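PDB 5DEC: GTP pyrophosphokinase YjbM from Bacillus subtilis, which makes the alarmone (p)ppGpp by transferring pyrophosphate from ATP to GDP or GTP, working as a cooperative, allosterically regulated homotetramer. Local coordinates for residues Leu83-Gln88 with Val145-Arg150; Gly122-His127 with Leu152-Trp157; Gln22-Leu27 with Asp79-Arg84. All blocks are in the same frame, centred on the assembly; numbering follows the deposited sequence.

Interaction 1 (Leu83-Gln88 with Val145-Arg150); sequences LRIMCQ and VEIQIR
Parallel pairing of L83-C87 with V145-R150 rests on five backbone hydrogen bonds, with L83 opposite I147, R84 opposite Q148, I85 opposite I149 and M86 opposite R150. It illustrates how a parallel strand splits each residue's bonds between two neighbours: L83 N donates to E146 O at 2.8 Å, while L83 O accepts from Q148 N. That second donor lies above the carbonyl plane, and a water bridges the same oxygen to E146 OE1.

The polar face is built from the extended chains of R84, Q148 and R150, pointing the same way. R150 NH2 sits over the centre of the R84 guanidinium, the two planes 31° apart, and R84 NH1 comes within 3.6 Å of R150 NH1 despite like charge. Q148 NE2 donates to E146 OE1 (2.9 Å, 168°), from above the carboxylate plane. Q148 OE1 accepts S125 OG and, weakly, R150 NE and NH2, while N155 takes R150 NH1. An alanine at R84 would remove the chain stacked on one face of the R150 guanidinium and would probably leave that group less firmly held.

On the apolar face L83 CD1 meets V145 CG1 at 3.6 Å, I85 CD1 crosses to I147 CG2 at 3.7 Å, and C87 SG touches I149 CG2 at 3.6 Å. This is the parallel strand pair inside the RelA/SpoT synthetase sheet, bringing the ATP-binding R84 near E146, the inferred proton acceptor.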
loop_
_atom_site.group_PDB
_atom_site.type_symbol
_atom_site.label_atom_id
_atom_site.label_comp_id
_atom_site.label_asym_id
_atom_site.label_seq_id
_atom_site.Cartn_x
_atom_site.Cartn_y
_atom_site.Cartn_z
ATOM N N LEU B 83 0.215 -6.266 -16.881
ATOM C CA LEU B 83 1.168 -6.416 -15.791
ATOM C C LEU B 83 2.548 -6.654 -16.357
ATOM O O LEU B 83 2.701 -7.103 -17.499
ATOM C CB LEU B 83 0.800 -7.553 -14.839
ATOM C CG LEU B 83 -0.251 -7.118 -13.814
ATOM C CD1 LEU B 83 -1.643 -7.379 -14.364
ATOM C CD2 LEU B 83 -0.037 -7.770 -12.474
ATOM N N ARG B 84 3.561 -6.332 -15.569
ATOM C CA ARG B 84 4.919 -6.653 -15.985
ATOM C C ARG B 84 5.603 -7.357 -14.855
ATOM O O ARG B 84 5.566 -6.895 -13.702
ATOM C CB ARG B 84 5.691 -5.406 -16.395
ATOM C CG ARG B 84 4.986 -4.723 -17.555
ATOM C CD ARG B 84 5.843 -3.770 -18.339
ATOM N NE ARG B 84 5.081 -3.317 -19.499
ATOM C CZ ARG B 84 5.231 -2.137 -20.087
ATOM N NH1 ARG B 84 6.154 -1.289 -19.651
ATOM N NH2 ARG B 84 4.478 -1.825 -21.137
ATOM N N ILE B 85 6.217 -8.484 -15.190
ATOM C CA ILE B 85 6.934 -9.270 -14.206
ATOM C C ILE B 85 8.416 -9.150 -14.563
ATOM O O ILE B 85 8.805 -9.499 -15.674
ATOM C CB ILE B 85 6.490 -10.751 -14.222
ATOM C CG1 ILE B 85 4.981 -10.874 -13.933
ATOM C CG2 ILE B 85 7.290 -11.541 -13.213
ATOM C CD1 ILE B 85 4.438 -12.336 -14.064
ATOM N N MET B 86 9.227 -8.654 -13.628
ATOM C CA MET B 86 10.664 -8.467 -13.868
ATOM C C MET B 86 11.451 -9.564 -13.158
ATOM O O MET B 86 11.221 -9.826 -11.979
ATOM C CB MET B 86 11.127 -7.098 -13.370
ATOM C CG MET B 86 11.229 -6.057 -14.475
ATOM S SD MET B 86 9.665 -5.781 -15.334
ATOM C CE MET B 86 8.702 -4.986 -14.066
ATOM N N CYS B 87 12.372 -10.190 -13.885
ATOM C CA CYS B 87 13.182 -11.282 -13.355
ATOM C C CYS B 87 14.667 -10.932 -13.399
ATOM O O CYS B 87 15.102 -10.204 -14.276
ATOM C CB CYS B 87 12.934 -12.563 -14.164
ATOM S SG CYS B 87 11.193 -12.957 -14.425
ATOM N N GLN B 88 15.442 -11.492 -12.480
ATOM C CA GLN B 88 16.884 -11.274 -12.440
ATOM C C GLN B 88 17.616 -11.926 -13.597
ATOM O O GLN B 88 18.485 -11.313 -14.213
ATOM C CB GLN B 88 17.421 -11.810 -11.129
ATOM C CG GLN B 88 18.728 -11.242 -10.689
ATOM C CD GLN B 88 18.924 -11.444 -9.207
ATOM O OE1 GLN B 88 18.998 -12.572 -8.735
ATOM N NE2 GLN B 88 18.976 -10.350 -8.459
ATOM N N VAL B 145 -6.126 -9.631 -19.854
ATOM C CA VAL B 145 -5.019 -8.966 -19.185
ATOM C C VAL B 145 -3.728 -9.403 -19.847
ATOM O O VAL B 145 -3.458 -10.605 -19.939
ATOM C CB VAL B 145 -4.937 -9.315 -17.689
ATOM C CG1 VAL B 145 -3.803 -8.553 -17.032
ATOM C CG2 VAL B 145 -6.293 -9.032 -16.976
ATOM N N GLU B 146 -2.933 -8.445 -20.306
ATOM C CA GLU B 146 -1.627 -8.786 -20.869
ATOM C C GLU B 146 -0.594 -8.906 -19.752
ATOM O O GLU B 146 -0.511 -8.047 -18.880
ATOM C CB GLU B 146 -1.162 -7.735 -21.870
ATOM C CG GLU B 146 0.211 -8.051 -22.456
ATOM C CD GLU B 146 0.769 -6.884 -23.258
ATOM O OE1 GLU B 146 1.394 -5.994 -22.638
ATOM O OE2 GLU B 146 0.559 -6.846 -24.488
ATOM N N ILE B 147 0.185 -9.979 -19.765
ATOM C CA ILE B 147 1.260 -10.127 -18.793
ATOM C C ILE B 147 2.576 -10.222 -19.571
ATOM O O ILE B 147 2.734 -11.107 -20.404
ATOM C CB ILE B 147 1.120 -11.386 -17.930
ATOM C CG1 ILE B 147 -0.227 -11.426 -17.201
ATOM C CG2 ILE B 147 2.295 -11.465 -16.927
ATOM C CD1 ILE B 147 -0.400 -12.654 -16.329
ATOM N N GLN B 148 3.497 -9.299 -19.336
ATOM C CA GLN B 148 4.832 -9.406 -19.939
ATOM C C GLN B 148 5.847 -9.871 -18.910
ATOM O O GLN B 148 5.737 -9.536 -17.734
ATOM C CB GLN B 148 5.296 -8.084 -20.535
ATOM C CG GLN B 148 4.370 -7.479 -21.571
ATOM C CD GLN B 148 5.047 -6.338 -22.321
ATOM O OE1 GLN B 148 6.277 -6.292 -22.421
ATOM N NE2 GLN B 148 4.255 -5.387 -22.797
ATOM N N ILE B 149 6.811 -10.682 -19.344
ATOM C CA ILE B 149 7.868 -11.140 -18.459
ATOM C C ILE B 149 9.212 -10.665 -19.059
ATOM O O ILE B 149 9.474 -10.906 -20.227
ATOM C CB ILE B 149 7.843 -12.660 -18.309
ATOM C CG1 ILE B 149 6.386 -13.148 -18.136
ATOM C CG2 ILE B 149 8.749 -13.118 -17.130
ATOM C CD1 ILE B 149 6.276 -14.660 -18.120
ATOM N N ARG B 150 10.030 -9.991 -18.257
ATOM C CA ARG B 150 11.253 -9.350 -18.745
ATOM C C ARG B 150 12.359 -9.489 -17.739
ATOM O O ARG B 150 12.092 -9.498 -16.550
ATOM C CB ARG B 150 11.029 -7.848 -18.979
ATOM C CG ARG B 150 9.927 -7.462 -19.934
ATOM C CD ARG B 150 9.713 -5.962 -19.863
ATOM N NE ARG B 150 8.901 -5.459 -20.959
ATOM C CZ ARG B 150 8.610 -4.179 -21.133
ATOM N NH1 ARG B 150 9.073 -3.276 -20.279
ATOM N NH2 ARG B 150 7.885 -3.799 -22.175
HETATM O O HOH W 1 1.962 -5.536 -19.882
#

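Interaction 2 (Gly122-His127 with Leu152-Trp157); sequences GYRSYH and LAMNFW
M154, early in the helix that starts at L152, does most of the touching. Its chain crosses R124 at about a right angle and lays CG over one face of the guanidinium, toward the rim, with CG 3.3 Å from R124 CZ. The bend at chi3 (54°) then swings the terminal methyl back over the loop, where M154 CE reaches R124 O at 3.0 Å and S125 CA at 3.3 Å, a tight fit. M154 O accepts from a water molecule at 2.9 Å, and that water accepts from R124 N.

At W157, CG stands anti to the backbone N (chi1 -176°), which sends the indole out against the start of the loop. W157 CH2 lies 3.7 Å from G122 C, with G122 O over one ring face, and W157 CZ3 packs on Y123 CA at 3.4 Å. G122 has a positive phi (117°) at which a CB would jam against the preceding carbonyl oxygen. Y123 touches the indole through CB, while its OH pairs with H127 NE2 at 2.7 Å.

The contact thus joins the stretch entering strand 126-136, with product-binding H127, to the first turns of helix 152-167, with N155 of the allosteric alarmone site. It exemplifies how arginine can divide its work: the R124 guanidinium gives a flat face to apolar packing on M154 CG, while its NH2 forms a salt bridge with D191 on helix 174-202.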
loop_
_atom_site.group_PDB
_atom_site.type_symbol
_atom_site.label_atom_id
_atom_site.label_comp_id
_atom_site.label_asym_id
_atom_site.label_seq_id
_atom_site.Cartn_x
_atom_site.Cartn_y
_atom_site.Cartn_z
ATOM N N GLY B 122 15.792 -4.059 -31.205
ATOM C CA GLY B 122 16.326 -4.684 -30.009
ATOM C C GLY B 122 15.358 -4.954 -28.869
ATOM O O GLY B 122 15.799 -5.291 -27.769
ATOM N N TYR B 123 14.054 -4.819 -29.114
ATOM C CA TYR B 123 13.045 -5.071 -28.070
ATOM C C TYR B 123 13.098 -6.522 -27.647
ATOM O O TYR B 123 13.052 -7.418 -28.483
ATOM C CB TYR B 123 11.628 -4.725 -28.552
ATOM C CG TYR B 123 10.517 -4.988 -27.538
ATOM C CD1 TYR B 123 10.271 -4.100 -26.489
ATOM C CD2 TYR B 123 9.711 -6.122 -27.640
ATOM C CE1 TYR B 123 9.253 -4.343 -25.559
ATOM C CE2 TYR B 123 8.690 -6.370 -26.725
ATOM C CZ TYR B 123 8.466 -5.475 -25.690
ATOM O OH TYR B 123 7.456 -5.717 -24.783
ATOM N N ARG B 124 13.240 -6.741 -26.346
ATOM C CA ARG B 124 13.246 -8.080 -25.771
ATOM C C ARG B 124 12.174 -8.172 -24.669
ATOM O O ARG B 124 12.203 -7.375 -23.720
ATOM C CB ARG B 124 14.640 -8.351 -25.224
ATOM C CG ARG B 124 15.704 -8.348 -26.316
ATOM C CD ARG B 124 17.096 -8.085 -25.738
ATOM N NE ARG B 124 17.507 -9.047 -24.731
ATOM C CZ ARG B 124 17.980 -8.708 -23.533
ATOM N NH1 ARG B 124 18.070 -7.427 -23.182
ATOM N NH2 ARG B 124 18.337 -9.653 -22.676
ATOM N N SER B 125 11.264 -9.148 -24.780
ATOM C CA SER B 125 10.176 -9.350 -23.805
ATOM C C SER B 125 9.359 -10.599 -24.141
ATOM O O SER B 125 9.190 -10.945 -25.311
ATOM C CB SER B 125 9.249 -8.125 -23.743
ATOM O OG SER B 125 8.279 -8.230 -22.709
ATOM N N TYR B 126 8.877 -11.302 -23.122
ATOM C CA TYR B 126 7.917 -12.369 -23.374
ATOM C C TYR B 126 6.506 -11.897 -23.038
ATOM O O TYR B 126 6.282 -11.358 -21.956
ATOM C CB TYR B 126 8.256 -13.605 -22.559
ATOM C CG TYR B 126 7.246 -14.713 -22.709
ATOM C CD1 TYR B 126 7.333 -15.618 -23.756
ATOM C CD2 TYR B 126 6.197 -14.853 -21.798
ATOM C CE1 TYR B 126 6.411 -16.638 -23.891
ATOM C CE2 TYR B 126 5.271 -15.865 -21.931
ATOM C CZ TYR B 126 5.385 -16.754 -22.977
ATOM O OH TYR B 126 4.470 -17.771 -23.105
ATOM N N HIS B 127 5.553 -12.126 -23.937
ATOM C CA HIS B 127 4.182 -11.712 -23.683
ATOM C C HIS B 127 3.248 -12.902 -23.562
ATOM O O HIS B 127 3.356 -13.880 -24.312
ATOM C CB HIS B 127 3.648 -10.807 -24.803
ATOM C CG HIS B 127 4.396 -9.531 -24.983
ATOM N ND1 HIS B 127 3.864 -8.448 -25.648
ATOM C CD2 HIS B 127 5.630 -9.138 -24.567
ATOM C CE1 HIS B 127 4.736 -7.458 -25.656
ATOM N NE2 HIS B 127 5.819 -7.855 -25.002
ATOM N N LEU B 152 15.443 -7.549 -15.788
ATOM C CA LEU B 152 15.658 -6.179 -15.363
ATOM C C LEU B 152 16.270 -5.328 -16.487
ATOM O O LEU B 152 15.859 -4.187 -16.710
ATOM C CB LEU B 152 16.563 -6.153 -14.121
ATOM C CG LEU B 152 16.000 -6.810 -12.844
ATOM C CD1 LEU B 152 17.064 -6.976 -11.741
ATOM C CD2 LEU B 152 14.820 -6.015 -12.325
ATOM N N ALA B 153 17.262 -5.886 -17.175
ATOM C CA ALA B 153 17.973 -5.175 -18.226
ATOM C C ALA B 153 17.091 -4.932 -19.452
ATOM O O ALA B 153 17.119 -3.850 -20.038
ATOM C CB ALA B 153 19.231 -5.950 -18.615
ATOM N N MET B 154 16.315 -5.947 -19.842
ATOM C CA MET B 154 15.281 -5.802 -20.879
ATOM C C MET B 154 14.280 -4.709 -20.516
ATOM O O MET B 154 13.858 -3.920 -21.361
ATOM C CB MET B 154 14.508 -7.117 -21.046
ATOM C CG MET B 154 15.306 -8.257 -21.625
ATOM S SD MET B 154 14.529 -9.865 -21.313
ATOM C CE MET B 154 12.915 -9.703 -21.913
ATOM N N ASN B 155 13.834 -4.718 -19.269
ATOM C CA ASN B 155 12.840 -3.748 -18.846
ATOM C C ASN B 155 13.426 -2.336 -18.900
ATOM O O ASN B 155 12.767 -1.379 -19.312
ATOM C CB ASN B 155 12.335 -4.059 -17.429
ATOM C CG ASN B 155 11.230 -3.111 -16.992
ATOM O OD1 ASN B 155 10.215 -2.990 -17.670
ATOM N ND2 ASN B 155 11.400 -2.479 -15.840
ATOM N N PHE B 156 14.674 -2.220 -18.470
ATOM C CA PHE B 156 15.356 -0.921 -18.514
ATOM C C PHE B 156 15.419 -0.396 -19.954
ATOM O O PHE B 156 15.009 0.742 -20.242
ATOM C CB PHE B 156 16.755 -1.055 -17.901
ATOM C CG PHE B 156 17.575 0.199 -17.955
ATOM C CD1 PHE B 156 16.977 1.453 -17.925
ATOM C CD2 PHE B 156 18.951 0.122 -17.986
ATOM C CE1 PHE B 156 17.747 2.605 -17.981
ATOM C CE2 PHE B 156 19.731 1.280 -18.025
ATOM C CZ PHE B 156 19.128 2.508 -18.002
ATOM N N TRP B 157 15.931 -1.225 -20.852
ATOM C CA TRP B 157 16.028 -0.815 -22.269
ATOM C C TRP B 157 14.660 -0.448 -22.850
ATOM O O TRP B 157 14.516 0.586 -23.523
ATOM C CB TRP B 157 16.686 -1.904 -23.122
ATOM C CG TRP B 157 16.864 -1.430 -24.514
ATOM C CD1 TRP B 157 17.933 -0.749 -25.005
ATOM C CD2 TRP B 157 15.904 -1.523 -25.584
ATOM N NE1 TRP B 157 17.722 -0.438 -26.341
ATOM C CE2 TRP B 157 16.500 -0.888 -26.706
ATOM C CE3 TRP B 157 14.645 -2.090 -25.704
ATOM C CZ2 TRP B 157 15.830 -0.827 -27.935
ATOM C CZ3 TRP B 157 13.990 -2.008 -26.904
ATOM C CH2 TRP B 157 14.593 -1.393 -28.022
HETATM O O HOH W 2 13.701 -5.197 -23.975
#

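Interaction 3 (Gln22-Leu27 with Asp79-Arg84); sequences QAVEEL and DIAGLR
V24 and L27, one turn apart on the long N-terminal helix, present their side chains to the strand that begins at A81, two residues after D79, the magnesium- and ATP-binding aspartate. In V24, CG1 stands anti to the backbone N (chi1 170°), leaving CG2 anti to the carbonyl carbon and aimed at the sheet. That single methyl does the work: V24 CG2 lies 3.6 Å from A81 CB and 4.2 Å from L83 CD1.

L83 meets the next turn with both of its methyls. Its chi2 of 90° is rotated well off ideal staggering, and the isopropyl end straddles L27, L83 CD1 and CD2 each standing 4.1 Å from L27 CB. L27 CG, beside its own backbone N (chi1 -78°), carries the rest of that chain on toward V145 and Y132.

Another side of the helix is polar: Q22 NE2 donates to the anti lone pair of E26 OE2 at 2.9 Å, and also bonds to V29 O of a neighbouring subunit. The segment is thus a worked case of an amphipathic helix. Directional bonds serve the subunit interface, whereas helix and strand meet through hydrophobic packing alone, with no hydrogen bond between them.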
loop_
_atom_site.group_PDB
_atom_site.type_symbol
_atom_site.label_atom_id
_atom_site.label_comp_id
_atom_site.label_asym_id
_atom_site.label_seq_id
_atom_site.Cartn_x
_atom_site.Cartn_y
_atom_site.Cartn_z
ATOM N N GLN B 22 -9.591 -3.419 -11.331
ATOM C CA GLN B 22 -9.731 -4.404 -10.263
ATOM C C GLN B 22 -9.002 -5.711 -10.649
ATOM O O GLN B 22 -8.340 -6.331 -9.824
ATOM C CB GLN B 22 -11.218 -4.653 -9.958
ATOM C CG GLN B 22 -11.485 -5.669 -8.821
ATOM C CD GLN B 22 -10.958 -5.235 -7.465
ATOM O OE1 GLN B 22 -10.789 -4.045 -7.200
ATOM N NE2 GLN B 22 -10.705 -6.202 -6.590
ATOM N N ALA B 23 -9.092 -6.113 -11.905
ATOM C CA ALA B 23 -8.348 -7.303 -12.339
ATOM C C ALA B 23 -6.846 -7.128 -12.113
ATOM O O ALA B 23 -6.159 -8.027 -11.607
ATOM C CB ALA B 23 -8.625 -7.598 -13.795
ATOM N N VAL B 24 -6.334 -5.965 -12.499
ATOM C CA VAL B 24 -4.919 -5.651 -12.270
ATOM C C VAL B 24 -4.548 -5.687 -10.790
ATOM O O VAL B 24 -3.538 -6.287 -10.416
ATOM C CB VAL B 24 -4.564 -4.278 -12.892
ATOM C CG1 VAL B 24 -3.173 -3.814 -12.451
ATOM C CG2 VAL B 24 -4.641 -4.384 -14.412
ATOM N N GLU B 25 -5.357 -5.080 -9.917
ATOM C CA GLU B 25 -5.004 -5.110 -8.487
ATOM C C GLU B 25 -5.025 -6.532 -7.904
ATOM O O GLU B 25 -4.217 -6.880 -7.010
ATOM C CB GLU B 25 -5.945 -4.221 -7.658
ATOM C CG GLU B 25 -5.806 -2.725 -7.942
ATOM C CD GLU B 25 -4.355 -2.244 -7.948
ATOM O OE1 GLU B 25 -3.598 -2.537 -7.004
ATOM O OE2 GLU B 25 -3.971 -1.557 -8.909
ATOM N N GLU B 26 -5.974 -7.347 -8.353
ATOM C CA GLU B 26 -6.048 -8.723 -7.854
ATOM C C GLU B 26 -4.839 -9.522 -8.319
ATOM O O GLU B 26 -4.220 -10.225 -7.539
ATOM C CB GLU B 26 -7.350 -9.392 -8.296
ATOM C CG GLU B 26 -8.581 -8.773 -7.592
ATOM C CD GLU B 26 -9.893 -9.479 -7.885
ATOM O OE1 GLU B 26 -9.876 -10.628 -8.389
ATOM O OE2 GLU B 26 -10.953 -8.869 -7.601
ATOM N N LEU B 27 -4.494 -9.391 -9.592
ATOM C CA LEU B 27 -3.352 -10.101 -10.144
ATOM C C LEU B 27 -2.029 -9.604 -9.575
ATOM O O LEU B 27 -1.094 -10.384 -9.427
ATOM C CB LEU B 27 -3.355 -9.996 -11.667
ATOM C CG LEU B 27 -4.345 -10.946 -12.338
ATOM C CD1 LEU B 27 -4.517 -10.557 -13.804
ATOM C CD2 LEU B 27 -3.873 -12.394 -12.214
ATOM N N ASP B 79 -4.511 -5.403 -24.200
ATOM C CA ASP B 79 -3.604 -4.786 -23.235
ATOM C C ASP B 79 -4.165 -3.529 -22.583
ATOM O O ASP B 79 -3.412 -2.673 -22.121
ATOM C CB ASP B 79 -2.280 -4.449 -23.909
ATOM C CG ASP B 79 -2.442 -3.437 -25.020
ATOM O OD1 ASP B 79 -3.527 -3.393 -25.637
ATOM O OD2 ASP B 79 -1.487 -2.677 -25.268
ATOM N N ILE B 80 -5.484 -3.433 -22.507
ATOM C CA ILE B 80 -6.097 -2.383 -21.721
ATOM C C ILE B 80 -5.613 -2.545 -20.289
ATOM O O ILE B 80 -5.210 -1.570 -19.635
ATOM C CB ILE B 80 -7.625 -2.441 -21.820
ATOM C CG1 ILE B 80 -8.045 -2.120 -23.253
ATOM C CG2 ILE B 80 -8.269 -1.459 -20.847
ATOM C CD1 ILE B 80 -9.495 -2.420 -23.544
ATOM N N ALA B 81 -5.621 -3.789 -19.816
ATOM C CA ALA B 81 -5.016 -4.125 -18.533
ATOM C C ALA B 81 -3.673 -4.804 -18.777
ATOM O O ALA B 81 -3.570 -5.697 -19.632
ATOM C CB ALA B 81 -5.930 -5.027 -17.736
ATOM N N GLY B 82 -2.642 -4.393 -18.048
ATOM C CA GLY B 82 -1.328 -4.997 -18.253
ATOM C C GLY B 82 -0.535 -5.170 -16.974
ATOM O O GLY B 82 -0.585 -4.329 -16.076
ATOM N N LEU B 83 0.215 -6.266 -16.881
ATOM C CA LEU B 83 1.168 -6.416 -15.791
ATOM C C LEU B 83 2.548 -6.654 -16.357
ATOM O O LEU B 83 2.701 -7.103 -17.499
ATOM C CB LEU B 83 0.800 -7.553 -14.839
ATOM C CG LEU B 83 -0.251 -7.118 -13.814
ATOM C CD1 LEU B 83 -1.643 -7.379 -14.364
ATOM C CD2 LEU B 83 -0.037 -7.770 -12.474
ATOM N N ARG B 84 3.561 -6.332 -15.569
ATOM C CA ARG B 84 4.919 -6.653 -15.985
ATOM C C ARG B 84 5.603 -7.357 -14.855
ATOM O O ARG B 84 5.566 -6.895 -13.702
ATOM C CB ARG B 84 5.691 -5.406 -16.395
ATOM C CG ARG B 84 4.986 -4.723 -17.555
ATOM C CD ARG B 84 5.843 -3.770 -18.339
ATOM N NE ARG B 84 5.081 -3.317 -19.499
ATOM C CZ ARG B 84 5.231 -2.137 -20.087
ATOM N NH1 ARG B 84 6.154 -1.289 -19.651
ATOM N NH2 ARG B 84 4.478 -1.825 -21.137
#

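In the fold
All three contacts gather on one mixed sheet, an example of a single scaffold serving several sites. Interactions 1 and 3 share strand 81-87, with L83 and R84 common to both, and their centres lie about 11 Å apart. The centre of interaction 2 is about 10 Å from that of interaction 1 and about 19 Å from that of interaction 3. Both segments of interaction 3 precede those of interaction 2 in the chain, whereas the segments of 1 and 2 alternate. Strand 139-151 runs directly into helix 152-167, and its I149 N probably bonds to Y126 O. The central strands thus connect the N-terminal helix and magnesium site to segments next to product-binding residues, which include N155 of the allosteric site.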